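Local coordinates for DsbA family protein (Salmonella typhimurium, PDB 7JVE) that acts as a trimeric, thioredoxin-like enzyme with both thiol oxidase and disulfide isomerase activities, at residues 61-66 and 231-236; 75-80 and 149-154. All blocks are in the same frame, centred on the assembly; numbering follows the deposited sequence.

Interaction 1. Residues 61-66 and 231-236; sequences LALQYR and KRVTVI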
loop_
_atom_site.group_PDB
_atom_site.type_symbol
_atom_site.label_atom_id
_atom_site.label_comp_id
_atom_site.label_asym_id
_atom_site.label_seq_id
_atom_site.Cartn_x
_atom_site.Cartn_y
_atom_site.Cartn_z
ATOM N N LEU A 61 -14.527 23.998 8.133
ATOM C CA LEU A 61 -15.482 23.190 8.892
ATOM C C LEU A 61 -15.278 23.364 10.393
ATOM O O LEU A 61 -16.256 23.494 11.145
ATOM C CB LEU A 61 -15.360 21.718 8.499
ATOM C CG LEU A 61 -15.798 21.381 7.068
ATOM C CD1 LEU A 61 -15.527 19.911 6.736
ATOM C CD2 LEU A 61 -17.282 21.715 6.887
ATOM N N ALA A 62 -14.009 23.393 10.841
ATOM C CA ALA A 62 -13.701 23.648 12.249
ATOM C C ALA A 62 -14.258 24.987 12.713
ATOM O O ALA A 62 -14.842 25.081 13.801
ATOM C CB ALA A 62 -12.195 23.612 12.479
ATOM N N LEU A 63 -14.094 26.036 11.903
ATOM C CA LEU A 63 -14.645 27.331 12.283
ATOM C C LEU A 63 -16.162 27.280 12.349
ATOM O O LEU A 63 -16.766 27.879 13.243
ATOM C CB LEU A 63 -14.181 28.421 11.318
ATOM C CG LEU A 63 -12.672 28.666 11.393
ATOM C CD1 LEU A 63 -12.188 29.562 10.242
ATOM C CD2 LEU A 63 -12.267 29.231 12.757
ATOM N N GLN A 64 -16.797 26.549 11.432
ATOM C CA GLN A 64 -18.259 26.495 11.438
ATOM C C GLN A 64 -18.800 25.719 12.650
ATOM O O GLN A 64 -19.834 26.089 13.222
ATOM C CB GLN A 64 -18.760 25.885 10.130
ATOM C CG GLN A 64 -20.265 25.765 10.057
ATOM C CD GLN A 64 -20.776 25.000 8.834
ATOM O OE1 GLN A 64 -20.050 24.760 7.858
ATOM N NE2 GLN A 64 -22.046 24.618 8.888
ATOM N N TYR A 65 -18.121 24.650 13.072
ATOM C CA TYR A 65 -18.609 23.826 14.174
ATOM C C TYR A 65 -17.845 24.072 15.469
ATOM O O TYR A 65 -17.778 23.196 16.329
ATOM C CB TYR A 65 -18.580 22.344 13.787
ATOM C CG TYR A 65 -19.560 22.066 12.661
ATOM C CD1 TYR A 65 -20.916 21.890 12.908
ATOM C CD2 TYR A 65 -19.128 22.028 11.341
ATOM C CE1 TYR A 65 -21.812 21.654 11.868
ATOM C CE2 TYR A 65 -20.005 21.804 10.301
ATOM C CZ TYR A 65 -21.346 21.622 10.566
ATOM O OH TYR A 65 -22.198 21.405 9.513
ATOM N N ARG A 66 -17.277 25.266 15.632
ATOM C CA ARG A 66 -16.511 25.577 16.834
ATOM C C ARG A 66 -17.286 25.243 18.112
ATOM O O ARG A 66 -16.748 24.620 19.035
ATOM C CB ARG A 66 -16.109 27.056 16.821
ATOM C CG ARG A 66 -15.254 27.473 18.015
ATOM C CD ARG A 66 -14.984 28.983 18.038
ATOM N NE ARG A 66 -13.550 29.277 18.020
ATOM C CZ ARG A 66 -12.898 29.765 16.971
ATOM N NH1 ARG A 66 -13.550 30.027 15.849
ATOM N NH2 ARG A 66 -11.597 29.996 17.046
ATOM N N LYS A 231 -5.531 31.044 10.096
ATOM C CA LYS A 231 -4.103 30.860 10.302
ATOM C C LYS A 231 -3.754 30.280 11.664
ATOM O O LYS A 231 -2.606 29.868 11.849
ATOM C CB LYS A 231 -3.377 32.199 10.120
ATOM C CG LYS A 231 -1.862 32.069 10.030
ATOM C CD LYS A 231 -1.443 31.360 8.747
ATOM C CE LYS A 231 -1.755 32.196 7.507
ATOM N NZ LYS A 231 -0.878 33.390 7.414
ATOM N N ARG A 232 -4.693 30.237 12.615
ATOM C CA ARG A 232 -4.436 29.677 13.941
ATOM C C ARG A 232 -5.075 28.308 14.164
ATOM O O ARG A 232 -5.084 27.825 15.300
ATOM C CB ARG A 232 -4.908 30.645 15.029
ATOM C CG ARG A 232 -4.188 31.993 15.049
ATOM C CD ARG A 232 -3.986 32.485 16.476
ATOM N NE ARG A 232 -5.202 33.094 17.032
ATOM C CZ ARG A 232 -5.447 33.285 18.336
ATOM N NH1 ARG A 232 -4.562 32.924 19.262
ATOM N NH2 ARG A 232 -6.588 33.854 18.719
ATOM N N VAL A 233 -5.599 27.669 13.124
ATOM C CA VAL A 233 -6.309 26.395 13.235
ATOM C C VAL A 233 -5.539 25.330 12.467
ATOM O O VAL A 233 -5.067 25.577 11.357
ATOM C CB VAL A 233 -7.738 26.501 12.674
ATOM C CG1 VAL A 233 -8.478 25.168 12.807
ATOM C CG2 VAL A 233 -8.496 27.655 13.315
ATOM N N THR A 234 -5.449 24.132 13.020
ATOM C CA THR A 234 -4.784 23.070 12.284
ATOM C C THR A 234 -5.599 21.792 12.451
ATOM O O THR A 234 -6.006 21.463 13.569
ATOM C CB THR A 234 -3.347 22.859 12.784
ATOM O OG1 THR A 234 -2.702 24.124 12.928
ATOM C CG2 THR A 234 -2.569 22.105 11.723
ATOM N N VAL A 235 -5.830 21.072 11.356
ATOM C CA VAL A 235 -6.537 19.796 11.388
ATOM C C VAL A 235 -5.529 18.716 11.029
ATOM O O VAL A 235 -4.874 18.794 9.986
ATOM C CB VAL A 235 -7.746 19.795 10.436
ATOM C CG1 VAL A 235 -8.357 18.424 10.329
ATOM C CG2 VAL A 235 -8.796 20.809 10.917
ATOM N N ILE A 236 -5.385 17.718 11.893
ATOM C CA ILE A 236 -4.284 16.770 11.763
ATOM C C ILE A 236 -4.775 15.330 11.829
ATOM O O ILE A 236 -5.593 14.993 12.700
ATOM C CB ILE A 236 -3.230 17.020 12.850
ATOM C CG1 ILE A 236 -2.921 18.520 12.939
ATOM C CG2 ILE A 236 -1.978 16.126 12.600
ATOM C CD1 ILE A 236 -1.747 18.875 13.812
#
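Val-233 lies against the last turn of helix 37-64, one of its methyls on Ala-62 and the other on Leu-63, just ahead of 234-237, an outermost strand of the thioredoxin-fold sheet. The tight part is small and wholly apolar. The CB of Ala-62 points toward 231-236 and meets Val-233 CG1 at 4.0 Å; Val-220 of the adjacent strand 218-223 also touches Ala-62, while Val-59, one turn back along the helix, touches Val-233. Only 123 Å² is buried between the two segments, and no hydrogen bond passes between them. At the margin of the contact, but still buried, Val-235 CG2 stays 4.7 Å from Ala-62 CB and packs on Tyr-58, earlier on the same helix, and on Val-163 of a second subunit.

The loose side belongs to the residues flanking Val-233. Thr-234 points away from the helix and its OG1 is hydrogen-bonded to Lys-251, and Lys-231 is exposed and poorly ordered. Leu-63, partly exposed, is the outer of the two helix residues in the contact: with CG anti to the carbonyl carbon (chi1 -66°), its side chain projects outward from the helix, and CD2 stands 4.1 Å from Val-233 CG2.

Interaction 2. Residues 75-80 and 149-154; sequences PSVGPN and KYLDWH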
loop_
_atom_site.group_PDB
_atom_site.type_symbol
_atom_site.label_atom_id
_atom_site.label_comp_id
_atom_site.label_asym_id
_atom_site.label_seq_id
_atom_site.Cartn_x
_atom_site.Cartn_y
_atom_site.Cartn_z
ATOM N N PRO A 75 -15.777 15.295 27.744
ATOM C CA PRO A 75 -14.711 15.244 28.751
ATOM C C PRO A 75 -13.503 16.027 28.257
ATOM O O PRO A 75 -13.149 15.981 27.075
ATOM C CB PRO A 75 -14.403 13.744 28.892
ATOM C CG PRO A 75 -15.558 13.037 28.248
ATOM C CD PRO A 75 -16.162 13.971 27.233
ATOM N N SER A 76 -12.861 16.746 29.172
ATOM C CA SER A 76 -11.625 17.444 28.837
ATOM C C SER A 76 -10.717 17.493 30.053
ATOM O O SER A 76 -11.134 17.213 31.177
ATOM C CB SER A 76 -11.895 18.859 28.322
ATOM O OG SER A 76 -12.451 19.674 29.338
ATOM N N VAL A 77 -9.446 17.794 29.793
ATOM C CA VAL A 77 -8.494 18.201 30.812
ATOM C C VAL A 77 -7.881 19.513 30.349
ATOM O O VAL A 77 -7.980 19.888 29.182
ATOM C CB VAL A 77 -7.396 17.154 31.061
ATOM C CG1 VAL A 77 -8.007 15.852 31.620
ATOM C CG2 VAL A 77 -6.576 16.915 29.768
ATOM N N GLY A 78 -7.213 20.195 31.280
ATOM C CA GLY A 78 -6.736 21.530 31.033
ATOM C C GLY A 78 -7.804 22.553 31.377
ATOM O O GLY A 78 -8.973 22.213 31.590
ATOM N N PRO A 79 -7.426 23.828 31.434
ATOM C CA PRO A 79 -8.386 24.855 31.877
ATOM C C PRO A 79 -9.535 25.017 30.888
ATOM O O PRO A 79 -9.352 24.933 29.666
ATOM C CB PRO A 79 -7.541 26.133 31.978
ATOM C CG PRO A 79 -6.225 25.829 31.322
ATOM C CD PRO A 79 -6.075 24.351 31.166
ATOM N N ASN A 80 -10.736 25.234 31.437
ATOM C CA ASN A 80 -11.916 25.364 30.584
ATOM C C ASN A 80 -11.819 26.575 29.671
ATOM O O ASN A 80 -12.364 26.552 28.563
ATOM C CB ASN A 80 -13.196 25.465 31.417
ATOM C CG ASN A 80 -13.391 24.275 32.321
ATOM O OD1 ASN A 80 -13.230 23.110 31.914
ATOM N ND2 ASN A 80 -13.764 24.554 33.564
ATOM N N LYS A 149 -9.037 11.914 36.242
ATOM C CA LYS A 149 -9.437 10.531 36.468
ATOM C C LYS A 149 -10.069 9.924 35.213
ATOM O O LYS A 149 -9.815 8.755 34.889
ATOM C CB LYS A 149 -10.374 10.466 37.687
ATOM C CG LYS A 149 -10.922 9.101 38.040
ATOM C CD LYS A 149 -9.868 8.025 38.030
ATOM C CE LYS A 149 -9.096 7.986 39.292
ATOM N NZ LYS A 149 -8.030 6.944 39.209
ATOM N N TYR A 150 -10.860 10.708 34.473
ATOM C CA TYR A 150 -11.276 10.265 33.149
ATOM C C TYR A 150 -10.064 9.870 32.303
ATOM O O TYR A 150 -10.098 8.870 31.574
ATOM C CB TYR A 150 -12.087 11.355 32.439
ATOM C CG TYR A 150 -12.290 11.032 30.986
ATOM C CD1 TYR A 150 -13.389 10.272 30.562
ATOM C CD2 TYR A 150 -11.345 11.433 30.028
ATOM C CE1 TYR A 150 -13.565 9.947 29.205
ATOM C CE2 TYR A 150 -11.489 11.101 28.686
ATOM C CZ TYR A 150 -12.595 10.353 28.276
ATOM O OH TYR A 150 -12.729 10.049 26.948
ATOM N N LEU A 151 -8.980 10.642 32.394
ATOM C CA LEU A 151 -7.807 10.343 31.586
ATOM C C LEU A 151 -7.154 9.027 32.024
ATOM O O LEU A 151 -6.690 8.261 31.163
ATOM C CB LEU A 151 -6.831 11.524 31.632
ATOM C CG LEU A 151 -5.517 11.494 30.832
ATOM C CD1 LEU A 151 -5.705 11.103 29.362
ATOM C CD2 LEU A 151 -4.823 12.851 30.934
ATOM N N ASP A 152 -7.137 8.727 33.347
ATOM C CA ASP A 152 -6.676 7.407 33.802
ATOM C C ASP A 152 -7.520 6.291 33.214
ATOM O O ASP A 152 -6.994 5.261 32.780
ATOM C CB ASP A 152 -6.691 7.244 35.334
ATOM C CG ASP A 152 -5.792 8.215 36.038
ATOM O OD1 ASP A 152 -6.176 8.704 37.123
ATOM O OD2 ASP A 152 -4.711 8.522 35.489
ATOM N N TRP A 153 -8.841 6.456 33.248
ATOM C CA TRP A 153 -9.714 5.437 32.681
ATOM C C TRP A 153 -9.438 5.262 31.190
ATOM O O TRP A 153 -9.313 4.140 30.684
ATOM C CB TRP A 153 -11.175 5.820 32.933
ATOM C CG TRP A 153 -12.099 5.272 31.922
ATOM C CD1 TRP A 153 -12.633 5.937 30.851
ATOM C CD2 TRP A 153 -12.593 3.928 31.851
ATOM N NE1 TRP A 153 -13.446 5.091 30.129
ATOM C CE2 TRP A 153 -13.441 3.854 30.717
ATOM C CE3 TRP A 153 -12.415 2.782 32.643
ATOM C CZ2 TRP A 153 -14.114 2.674 30.350
ATOM C CZ3 TRP A 153 -13.083 1.607 32.278
ATOM C CH2 TRP A 153 -13.923 1.566 31.138
ATOM N N HIS A 154 -9.345 6.377 30.476
ATOM C CA HIS A 154 -9.094 6.362 29.043
ATOM C C HIS A 154 -7.805 5.614 28.719
ATOM O O HIS A 154 -7.793 4.703 27.882
ATOM C CB HIS A 154 -9.071 7.821 28.572
ATOM C CG HIS A 154 -8.472 8.048 27.221
ATOM N ND1 HIS A 154 -9.240 8.231 26.094
ATOM C CD2 HIS A 154 -7.185 8.197 26.828
ATOM C CE1 HIS A 154 -8.454 8.450 25.059
ATOM N NE2 HIS A 154 -7.200 8.436 25.476
#
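Tyr-150 turns one face of its ring to Pro-75, and the two make a CH-pi contact that carries most of the join between helix 147-159 and the edge strand 76-77 with the residue leading into it. From the helix backbone the CB of Tyr-150 heads toward the strand, and CG is set anti to the backbone N (chi1 169°), which carries the ring beneath the proline, face on to its CB. CG, CD1 and CD2 each lie 4.0 Å from Pro-75 CB, and farther out CE2 and CZ are 3.9 Å from the same atom. Such even spacing means that this carbon sits over the middle of the ring: it is 3.7 Å from the centroid and only 3° off the ring normal. CE1 is met by a second proline atom, CG, at 3.8 Å, so the pyrrolidine extends from the centre of the face toward one side of the rim. At the tip, the hydroxyl passes beyond the proline and is hydrogen-bonded to Glu-120, a polar tether that should limit how far the ring can shift.

Two residues along the strand, Val-77 faces the same helix, and its CG1 makes a looser apolar contact with Leu-151 CD2 at 4.4 Å.

Backbone hydrogen bonds between Pro-75 and Phe-118 and between Val-77 and Phe-116 join this short strand to strand 115-120. Trp-142 of helix 128-145 touches both Pro-75 and Tyr-150, while Ile-108 of helix 95-110 packs on Val-77 and Leu-151, placing the contact between these two helices at the sheet's edge.

In the fold
Interactions 1 and 2 involve the two outermost strands of the same five-stranded sheet, with centres about 22 Å apart and no direct touch. Along the chain, 75-80 and 149-154 are nested within the loop closed by 61-66 and 231-236. Interaction 1 is the more buried and nearer the centre of the chain, its centre about 11 Å away against about 19 Å for interaction 2, and a second subunit packs beside it. Interaction 2 is partly buried and touched by no other chain. Neither has hydrogen bonds between its segments: aliphatic methyl packing serves the first, whereas the second adds an aromatic face, and the hydroxyl of that ring bonds to a residue of a neighbouring strand.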